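PDB 6XXW: beta-glucuronidase from Dictyoglomus thermophilum, which probably hydrolyses beta-D-glucuronides, as a glycoside hydrolase of family 2. Local coordinates for residues T144-P152 / G381-H391; L170-Y179 / F555-R563. All blocks are in the same frame, centred on the assembly; numbering follows the deposited sequence.

Interaction 1: T144-P152 / G381-H391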
loop_
_atom_site.group_PDB
_atom_site.type_symbol
_atom_site.label_atom_id
_atom_site.label_comp_id
_atom_site.label_asym_id
_atom_site.label_seq_id
_atom_site.Cartn_x
_atom_site.Cartn_y
_atom_site.Cartn_z
ATOM N N THR A 144 22.356 -3.053 27.176
ATOM C CA THR A 144 23.696 -3.031 26.605
ATOM C C THR A 144 24.169 -4.460 26.364
ATOM O O THR A 144 24.290 -5.244 27.308
ATOM C CB THR A 144 24.651 -2.314 27.557
ATOM O OG1 THR A 144 24.105 -1.026 27.882
ATOM C CG2 THR A 144 26.017 -2.127 26.901
ATOM N N LEU A 145 24.450 -4.802 25.116
ATOM C CA LEU A 145 24.940 -6.143 24.820
ATOM C C LEU A 145 26.450 -6.235 25.029
ATOM O O LEU A 145 27.177 -5.238 24.935
ATOM C CB LEU A 145 24.592 -6.530 23.381
ATOM C CG LEU A 145 23.099 -6.553 23.045
ATOM C CD1 LEU A 145 22.877 -6.479 21.536
ATOM C CD2 LEU A 145 22.461 -7.794 23.636
ATOM N N THR A 146 26.918 -7.453 25.322
ATOM C CA THR A 146 28.337 -7.772 25.405
ATOM C C THR A 146 28.583 -9.100 24.703
ATOM O O THR A 146 27.646 -9.808 24.318
ATOM C CB THR A 146 28.831 -7.874 26.854
ATOM O OG1 THR A 146 28.332 -9.086 27.430
ATOM C CG2 THR A 146 28.374 -6.681 27.687
ATOM N N TRP A 147 29.859 -9.471 24.562
ATOM C CA TRP A 147 30.135 -10.748 23.920
ATOM C C TRP A 147 29.922 -11.946 24.832
ATOM O O TRP A 147 30.015 -13.081 24.351
ATOM C CB TRP A 147 31.566 -10.777 23.354
ATOM C CG TRP A 147 31.609 -10.147 22.002
ATOM C CD1 TRP A 147 32.091 -8.908 21.695
ATOM C CD2 TRP A 147 31.110 -10.700 20.779
ATOM N NE1 TRP A 147 31.935 -8.661 20.353
ATOM C CE2 TRP A 147 31.331 -9.743 19.768
ATOM C CE3 TRP A 147 30.510 -11.917 20.439
ATOM C CZ2 TRP A 147 30.974 -9.964 18.440
ATOM C CZ3 TRP A 147 30.148 -12.135 19.119
ATOM C CH2 TRP A 147 30.383 -11.161 18.136
ATOM N N ASP A 148 29.631 -11.759 26.122
ATOM C CA ASP A 148 29.353 -12.916 26.968
ATOM C C ASP A 148 27.908 -12.966 27.459
ATOM O O ASP A 148 27.615 -13.683 28.415
ATOM C CB ASP A 148 30.309 -12.993 28.156
ATOM C CG ASP A 148 30.465 -11.688 28.866
ATOM O OD1 ASP A 148 29.520 -10.874 28.841
ATOM O OD2 ASP A 148 31.550 -11.475 29.449
ATOM N N VAL A 149 27.004 -12.235 26.826
ATOM C CA VAL A 149 25.575 -12.476 26.992
ATOM C C VAL A 149 25.065 -13.008 25.661
ATOM O O VAL A 149 25.677 -12.795 24.612
ATOM C CB VAL A 149 24.800 -11.212 27.428
ATOM C CG1 VAL A 149 24.533 -10.314 26.229
ATOM C CG2 VAL A 149 23.483 -11.588 28.145
ATOM N N LEU A 150 23.936 -13.721 25.706
ATOM C CA LEU A 150 23.297 -14.247 24.507
ATOM C C LEU A 150 21.923 -13.611 24.342
ATOM O O LEU A 150 21.103 -13.669 25.269
ATOM C CB LEU A 150 23.147 -15.775 24.564
ATOM C CG LEU A 150 24.456 -16.578 24.551
ATOM C CD1 LEU A 150 24.171 -18.030 24.858
ATOM C CD2 LEU A 150 25.168 -16.451 23.200
ATOM N N PRO A 151 21.622 -13.010 23.188
ATOM C CA PRO A 151 22.523 -12.887 22.039
ATOM C C PRO A 151 23.576 -11.798 22.238
ATOM O O PRO A 151 23.311 -10.811 22.924
ATOM C CB PRO A 151 21.576 -12.514 20.895
ATOM C CG PRO A 151 20.514 -11.718 21.565
ATOM C CD PRO A 151 20.315 -12.378 22.934
ATOM N N PRO A 152 24.747 -11.984 21.642
ATOM C CA PRO A 152 25.861 -11.061 21.871
ATOM C C PRO A 152 25.831 -9.817 20.987
ATOM O O PRO A 152 25.161 -9.743 19.955
ATOM C CB PRO A 152 27.083 -11.918 21.534
ATOM C CG PRO A 152 26.583 -12.800 20.410
ATOM C CD PRO A 152 25.155 -13.151 20.833
ATOM N N GLY A 381 38.239 -12.465 23.072
ATOM C CA GLY A 381 37.684 -11.179 22.745
ATOM C C GLY A 381 36.231 -11.228 22.325
ATOM O O GLY A 381 35.504 -10.244 22.516
ATOM N N ARG A 382 35.787 -12.355 21.768
ATOM C CA ARG A 382 34.383 -12.488 21.398
ATOM C C ARG A 382 33.744 -13.666 22.123
ATOM O O ARG A 382 33.600 -13.634 23.349
ATOM C CB ARG A 382 34.269 -12.602 19.877
ATOM C CG ARG A 382 34.663 -11.292 19.203
ATOM C CD ARG A 382 34.514 -11.314 17.700
ATOM N NE ARG A 382 34.803 -10.002 17.126
ATOM C CZ ARG A 382 35.459 -9.803 15.986
ATOM N NH1 ARG A 382 35.907 -10.837 15.279
ATOM N NH2 ARG A 382 35.667 -8.566 15.551
ATOM N N VAL A 383 33.353 -14.707 21.396
ATOM C CA VAL A 383 32.729 -15.878 22.009
ATOM C C VAL A 383 33.825 -16.741 22.634
ATOM O O VAL A 383 34.636 -17.341 21.920
ATOM C CB VAL A 383 31.907 -16.674 20.991
ATOM C CG1 VAL A 383 31.349 -17.935 21.628
ATOM C CG2 VAL A 383 30.784 -15.795 20.413
ATOM N N ASP A 384 33.837 -16.816 23.962
ATOM C CA ASP A 384 34.918 -17.468 24.703
ATOM C C ASP A 384 34.328 -18.290 25.848
ATOM O O ASP A 384 33.137 -18.620 25.866
ATOM C CB ASP A 384 35.926 -16.419 25.196
ATOM C CG ASP A 384 35.316 -15.420 26.176
ATOM O OD1 ASP A 384 34.132 -15.566 26.565
ATOM O OD2 ASP A 384 36.032 -14.477 26.558
ATOM N N GLY A 385 35.171 -18.600 26.841
ATOM C CA GLY A 385 34.729 -19.394 27.982
ATOM C C GLY A 385 33.629 -18.739 28.804
ATOM O O GLY A 385 32.766 -19.430 29.362
ATOM N N LYS A 386 33.651 -17.406 28.911
ATOM C CA LYS A 386 32.584 -16.709 29.622
ATOM C C LYS A 386 31.246 -16.861 28.898
ATOM O O LYS A 386 30.209 -17.087 29.541
ATOM C CB LYS A 386 32.937 -15.227 29.792
ATOM C CG LYS A 386 34.297 -14.974 30.449
ATOM C CD LYS A 386 34.520 -13.496 30.792
ATOM C CE LYS A 386 34.522 -12.593 29.564
ATOM N NZ LYS A 386 35.640 -12.869 28.607
ATOM N N THR A 387 31.251 -16.724 27.560
ATOM C CA THR A 387 30.031 -16.948 26.782
ATOM C C THR A 387 29.540 -18.378 26.949
ATOM O O THR A 387 28.337 -18.621 27.115
ATOM C CB THR A 387 30.276 -16.659 25.296
ATOM O OG1 THR A 387 31.090 -15.488 25.147
ATOM C CG2 THR A 387 28.963 -16.430 24.566
ATOM N N LEU A 388 30.459 -19.343 26.885
ATOM C CA LEU A 388 30.082 -20.743 27.041
ATOM C C LEU A 388 29.431 -20.980 28.397
ATOM O O LEU A 388 28.381 -21.628 28.490
ATOM C CB LEU A 388 31.313 -21.628 26.860
ATOM C CG LEU A 388 31.103 -23.123 27.084
ATOM C CD1 LEU A 388 30.021 -23.651 26.117
ATOM C CD2 LEU A 388 32.437 -23.870 26.922
ATOM N N GLU A 389 30.037 -20.440 29.459
ATOM C CA GLU A 389 29.462 -20.558 30.795
ATOM C C GLU A 389 28.022 -20.052 30.829
ATOM O O GLU A 389 27.140 -20.696 31.405
ATOM C CB GLU A 389 30.328 -19.789 31.794
ATOM C CG GLU A 389 30.076 -20.150 33.245
ATOM C CD GLU A 389 30.739 -21.460 33.639
ATOM O OE1 GLU A 389 31.352 -22.106 32.759
ATOM O OE2 GLU A 389 30.651 -21.840 34.829
ATOM N N HIS A 390 27.767 -18.890 30.215
ATOM C CA HIS A 390 26.406 -18.357 30.166
ATOM C C HIS A 390 25.486 -19.270 29.365
ATOM O O HIS A 390 24.351 -19.541 29.775
ATOM C CB HIS A 390 26.413 -16.947 29.565
ATOM C CG HIS A 390 25.049 -16.331 29.446
ATOM N ND1 HIS A 390 24.271 -16.038 30.545
ATOM C CD2 HIS A 390 24.335 -15.933 28.363
ATOM C CE1 HIS A 390 23.130 -15.497 30.146
ATOM N NE2 HIS A 390 23.143 -15.424 28.825
ATOM N N HIS A 391 25.963 -19.751 28.214
ATOM C CA HIS A 391 25.161 -20.648 27.387
ATOM C C HIS A 391 24.756 -21.900 28.163
ATOM O O HIS A 391 23.598 -22.339 28.098
ATOM C CB HIS A 391 25.958 -21.001 26.132
ATOM C CG HIS A 391 25.132 -21.478 24.973
ATOM N ND1 HIS A 391 25.589 -21.412 23.669
ATOM C CD2 HIS A 391 23.912 -22.062 24.913
ATOM C CE1 HIS A 391 24.681 -21.926 22.860
ATOM N NE2 HIS A 391 23.647 -22.315 23.587
HETATM O O HOH W 1 20.473 -15.176 27.329
#
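One face of the Trp-147 indole carries Arg-382: CG sits 3.9 Å from the centroid of the five-membered ring, a CH-pi contact close to the ring normal, and the extended chain runs on beside the indole in the same direction. Its guanidinium, plane turned 48° from the ring, passes on to Glu-375 and the carbonyl of Lys-376. The His-391 ring takes Leu-150 CD1 over one face, offset toward the rim, 3.6 Å from His-391 CG; Tyr-427 holds ND1 of that histidine. Leu-150 CB meets the His-390 ring at its edge, in plane. With CG anti to the backbone N (chi1 179°), this ring reaches back to the loop, and a water joins its NE2 to Leu-150 O.

Thr-387 OG1 donates to Trp-147 O at 2.8 Å and also accepts from Asp-384 N. Asp-384 OD1 in turn receives Thr-387 N, completing a capping box. Lys-386 bends back so that NZ bridges to Asp-384 OD2, and its CE lies 3.2 Å from Asp-148 OD2.

The loop between strands 134-142 and 153-157 thus rests on the N-terminal end of helix 385-402, with strand 109-115 touching Val-149 and His-390 and helix 422-438 packing against Val-383 and His-391.

Interaction 2: L170-Y179 / F555-R563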
loop_
_atom_site.group_PDB
_atom_site.type_symbol
_atom_site.label_atom_id
_atom_site.label_comp_id
_atom_site.label_asym_id
_atom_site.label_seq_id
_atom_site.Cartn_x
_atom_site.Cartn_y
_atom_site.Cartn_z
ATOM N N LEU A 170 25.624 0.568 19.353
ATOM C CA LEU A 170 25.548 -0.814 19.807
ATOM C C LEU A 170 25.533 -1.680 18.562
ATOM O O LEU A 170 24.558 -1.670 17.806
ATOM C CB LEU A 170 24.310 -1.052 20.664
ATOM C CG LEU A 170 24.213 -2.430 21.309
ATOM C CD1 LEU A 170 25.330 -2.621 22.319
ATOM C CD2 LEU A 170 22.830 -2.617 21.970
ATOM N N ASN A 171 26.619 -2.395 18.321
ATOM C CA ASN A 171 26.677 -3.292 17.181
ATOM C C ASN A 171 26.199 -4.675 17.591
ATOM O O ASN A 171 26.503 -5.154 18.688
ATOM C CB ASN A 171 28.096 -3.371 16.615
ATOM C CG ASN A 171 28.470 -2.120 15.820
ATOM O OD1 ASN A 171 27.606 -1.449 15.248
ATOM N ND2 ASN A 171 29.749 -1.803 15.788
ATOM N N TYR A 172 25.447 -5.309 16.698
ATOM C CA TYR A 172 25.002 -6.676 16.902
ATOM C C TYR A 172 24.619 -7.259 15.551
ATOM O O TYR A 172 24.301 -6.535 14.603
ATOM C CB TYR A 172 23.844 -6.765 17.901
ATOM C CG TYR A 172 22.601 -5.943 17.610
ATOM C CD1 TYR A 172 22.508 -4.627 18.037
ATOM C CD2 TYR A 172 21.486 -6.510 16.985
ATOM C CE1 TYR A 172 21.359 -3.874 17.821
ATOM C CE2 TYR A 172 20.315 -5.757 16.760
ATOM C CZ TYR A 172 20.263 -4.439 17.193
ATOM O OH TYR A 172 19.134 -3.663 16.993
ATOM N N TYR A 173 24.665 -8.585 15.477
ATOM C CA TYR A 173 24.682 -9.293 14.208
ATOM C C TYR A 173 23.543 -10.290 14.098
ATOM O O TYR A 173 23.547 -11.130 13.194
ATOM C CB TYR A 173 26.054 -9.969 14.026
ATOM C CG TYR A 173 27.154 -8.947 14.189
ATOM C CD1 TYR A 173 27.540 -8.145 13.121
ATOM C CD2 TYR A 173 27.746 -8.724 15.427
ATOM C CE1 TYR A 173 28.526 -7.184 13.274
ATOM C CE2 TYR A 173 28.727 -7.763 15.590
ATOM C CZ TYR A 173 29.112 -6.998 14.510
ATOM O OH TYR A 173 30.087 -6.040 14.667
ATOM N N PHE A 174 22.565 -10.208 14.985
ATOM C CA PHE A 174 21.325 -10.947 14.821
ATOM C C PHE A 174 20.289 -10.048 14.154
ATOM O O PHE A 174 20.301 -8.829 14.321
ATOM C CB PHE A 174 20.806 -11.477 16.162
ATOM C CG PHE A 174 20.702 -10.448 17.256
ATOM C CD1 PHE A 174 19.507 -9.739 17.456
ATOM C CD2 PHE A 174 21.756 -10.239 18.136
ATOM C CE1 PHE A 174 19.387 -8.810 18.488
ATOM C CE2 PHE A 174 21.642 -9.317 19.190
ATOM C CZ PHE A 174 20.462 -8.601 19.369
ATOM N N ASP A 175 19.399 -10.665 13.381
ATOM C CA ASP A 175 18.483 -9.934 12.511
ATOM C C ASP A 175 17.102 -9.817 13.149
ATOM O O ASP A 175 16.094 -10.270 12.610
ATOM C CB ASP A 175 18.404 -10.622 11.153
ATOM C CG ASP A 175 17.513 -9.886 10.171
ATOM O OD1 ASP A 175 17.634 -8.644 10.060
ATOM O OD2 ASP A 175 16.689 -10.554 9.514
ATOM N N PHE A 176 17.071 -9.256 14.353
ATOM C CA PHE A 176 15.821 -8.793 14.942
ATOM C C PHE A 176 16.177 -7.632 15.850
ATOM O O PHE A 176 17.291 -7.566 16.365
ATOM C CB PHE A 176 15.059 -9.894 15.702
ATOM C CG PHE A 176 15.883 -10.652 16.737
ATOM C CD1 PHE A 176 16.666 -11.731 16.359
ATOM C CD2 PHE A 176 15.826 -10.306 18.091
ATOM C CE1 PHE A 176 17.398 -12.443 17.300
ATOM C CE2 PHE A 176 16.559 -11.010 19.047
ATOM C CZ PHE A 176 17.351 -12.079 18.648
ATOM N N PHE A 177 15.239 -6.704 16.019
ATOM C CA PHE A 177 15.547 -5.465 16.723
ATOM C C PHE A 177 15.826 -5.728 18.198
ATOM O O PHE A 177 15.158 -6.548 18.835
ATOM C CB PHE A 177 14.395 -4.460 16.593
ATOM C CG PHE A 177 14.703 -3.118 17.204
ATOM C CD1 PHE A 177 15.765 -2.352 16.728
ATOM C CD2 PHE A 177 13.952 -2.627 18.258
ATOM C CE1 PHE A 177 16.055 -1.115 17.286
ATOM C CE2 PHE A 177 14.233 -1.395 18.815
ATOM C CZ PHE A 177 15.293 -0.642 18.336
ATOM N N ASN A 178 16.795 -4.991 18.752
ATOM C CA ASN A 178 17.172 -5.128 20.163
ATOM C C ASN A 178 16.167 -4.407 21.070
ATOM O O ASN A 178 16.500 -3.485 21.815
ATOM C CB ASN A 178 18.588 -4.598 20.371
ATOM C CG ASN A 178 19.139 -4.896 21.765
ATOM O OD1 ASN A 178 18.975 -6.001 22.301
ATOM N ND2 ASN A 178 19.796 -3.903 22.356
ATOM N N TYR A 179 14.907 -4.836 20.978
ATOM C CA TYR A 179 13.870 -4.332 21.879
ATOM C C TYR A 179 14.254 -4.597 23.331
ATOM O O TYR A 179 14.826 -5.644 23.659
ATOM C CB TYR A 179 12.532 -5.010 21.593
ATOM C CG TYR A 179 11.696 -4.417 20.473
ATOM C CD1 TYR A 179 11.238 -3.101 20.524
ATOM C CD2 TYR A 179 11.331 -5.205 19.373
ATOM C CE1 TYR A 179 10.464 -2.568 19.482
ATOM C CE2 TYR A 179 10.548 -4.686 18.337
ATOM C CZ TYR A 179 10.125 -3.375 18.398
ATOM O OH TYR A 179 9.348 -2.894 17.375
ATOM N N PHE A 555 8.378 -8.682 11.061
ATOM C CA PHE A 555 8.852 -8.290 12.389
ATOM C C PHE A 555 9.906 -7.201 12.263
ATOM O O PHE A 555 10.523 -7.032 11.212
ATOM C CB PHE A 555 9.428 -9.491 13.167
ATOM C CG PHE A 555 10.602 -10.155 12.497
ATOM C CD1 PHE A 555 10.404 -11.152 11.545
ATOM C CD2 PHE A 555 11.907 -9.797 12.825
ATOM C CE1 PHE A 555 11.494 -11.778 10.927
ATOM C CE2 PHE A 555 12.999 -10.415 12.206
ATOM C CZ PHE A 555 12.795 -11.406 11.273
ATOM N N MET A 556 10.124 -6.467 13.357
ATOM C CA MET A 556 11.057 -5.345 13.326
ATOM C C MET A 556 12.513 -5.797 13.468
ATOM O O MET A 556 12.824 -6.752 14.188
ATOM C CB MET A 556 10.744 -4.351 14.449
ATOM C CG MET A 556 9.551 -3.450 14.207
ATOM S SD MET A 556 9.603 -2.546 12.653
ATOM C CE MET A 556 11.285 -2.045 12.650
ATOM N N THR A 557 13.408 -5.064 12.799
ATOM C CA THR A 557 14.857 -5.231 12.870
ATOM C C THR A 557 15.487 -3.861 13.074
ATOM O O THR A 557 14.815 -2.830 12.953
ATOM C CB THR A 557 15.432 -5.851 11.584
ATOM O OG1 THR A 557 15.242 -4.937 10.494
ATOM C CG2 THR A 557 14.734 -7.158 11.251
ATOM N N LYS A 558 16.796 -3.842 13.360
ATOM C CA LYS A 558 17.499 -2.565 13.328
ATOM C C LYS A 558 17.466 -1.997 11.910
ATOM O O LYS A 558 17.190 -2.702 10.938
ATOM C CB LYS A 558 18.945 -2.710 13.807
ATOM C CG LYS A 558 19.869 -3.350 12.810
ATOM C CD LYS A 558 21.331 -3.087 13.153
ATOM C CE LYS A 558 21.875 -4.107 14.116
ATOM N NZ LYS A 558 23.204 -3.681 14.667
ATOM N N GLN A 559 17.738 -0.702 11.799
ATOM C CA GLN A 559 17.615 -0.032 10.515
ATOM C C GLN A 559 18.846 -0.282 9.657
ATOM O O GLN A 559 19.982 -0.253 10.143
ATOM C CB GLN A 559 17.404 1.465 10.714
ATOM C CG GLN A 559 16.091 1.792 11.401
ATOM C CD GLN A 559 15.836 3.268 11.456
ATOM O OE1 GLN A 559 15.430 3.882 10.466
ATOM N NE2 GLN A 559 16.099 3.863 12.609
ATOM N N SER A 560 18.608 -0.522 8.372
ATOM C CA SER A 560 19.664 -0.774 7.401
ATOM C C SER A 560 19.049 -0.662 6.018
ATOM O O SER A 560 17.828 -0.776 5.865
ATOM C CB SER A 560 20.312 -2.148 7.643
ATOM O OG SER A 560 19.573 -3.193 7.028
ATOM N N ILE A 561 19.896 -0.433 5.003
ATOM C CA ILE A 561 19.359 -0.320 3.649
ATOM C C ILE A 561 18.835 -1.645 3.119
ATOM O O ILE A 561 18.239 -1.674 2.036
ATOM C CB ILE A 561 20.401 0.256 2.671
ATOM C CG1 ILE A 561 21.670 -0.615 2.635
ATOM C CG2 ILE A 561 20.746 1.716 3.038
ATOM C CD1 ILE A 561 22.573 -0.276 1.446
ATOM N N THR A 562 19.028 -2.744 3.856
ATOM C CA THR A 562 18.491 -4.044 3.467
ATOM C C THR A 562 17.190 -4.409 4.188
ATOM O O THR A 562 16.672 -5.515 3.989
ATOM C CB THR A 562 19.532 -5.136 3.720
ATOM O OG1 THR A 562 19.860 -5.165 5.115
ATOM C CG2 THR A 562 20.809 -4.866 2.916
ATOM N N ARG A 563 16.632 -3.518 5.003
ATOM C CA ARG A 563 15.452 -3.852 5.800
ATOM C C ARG A 563 14.377 -2.787 5.605
ATOM O O ARG A 563 14.545 -1.641 6.041
ATOM C CB ARG A 563 15.841 -4.013 7.273
ATOM C CG ARG A 563 16.633 -5.322 7.526
ATOM C CD ARG A 563 15.680 -6.525 7.408
ATOM N NE ARG A 563 16.338 -7.831 7.548
ATOM C CZ ARG A 563 16.709 -8.596 6.519
ATOM N NH1 ARG A 563 16.517 -8.182 5.267
ATOM N NH2 ARG A 563 17.285 -9.769 6.738
HETATM O O HOH W 2 18.281 -6.321 13.617
#
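Lys-558 sets its ammonium over one face of the Tyr-172 ring, a cation-pi contact with NZ 3.6 Å from the ring centroid and 13° off the normal. CE makes a CH-pi contact over the centre of the same face, and the chain, bent at chi3 (87°), slides past the tyrosine side chain in the opposite direction. From there NZ donates to Tyr-172 O at 3.1 Å, so one residue offers the lysine both its ring and its carbonyl. Tyr-172 OH accepts from Asn-178 N, which ties the ring to the far part of its own segment. With a leucine in place of Tyr-172, the Lys-558 ammonium would probably lose its aromatic seat and Asn-178 N its acceptor.

Farther on, Phe-177 N donates to Met-556 O at 3.0 Å, pinning the two backbones together. Beside it Met-556 CG lies 3.2 Å from Tyr-179 OH, which is hydrogen-bonded to Asp-60 and Arg-574. Phe-555 turns its ring edge to the carbonyl of Asp-175, CE2 lying 3.1 Å from that O.

Arg-563 forms a side-on salt bridge with Asp-175: NE meets OD1 on the syn side at 2.9 Å, while NH2 reaches OD2 from above the carboxylate plane. Asn-567 and a bound Tris molecule, probably from the crystallisation liquor, also bond to OD2. Gripping both oxygens is likely to fix the carboxylate's rotation, and the Tris may mark a polar pocket where the two domains meet.

From the N terminus, the chain leaves strand 134-142 and enters 144-152, the first half of interaction 1. It then runs through strand 153-157 and back along its antiparallel partner 168-172, whose end opens 170-179, the first half of interaction 2. Only after the intervening beta-rich region and part of the TIM barrel does 381-391 close the first loop, of 228 intervening residues; 555-563 closes the second much later, with 375. The loops therefore cross. Both join the sugar-binding domain to the barrel, one at helix 385-402, the other at the loop after strand 544-550. On the sugar-binding side they touch directly, Leu-145 packing on Leu-170 and Tyr-172, and Pro-151 on Phe-174.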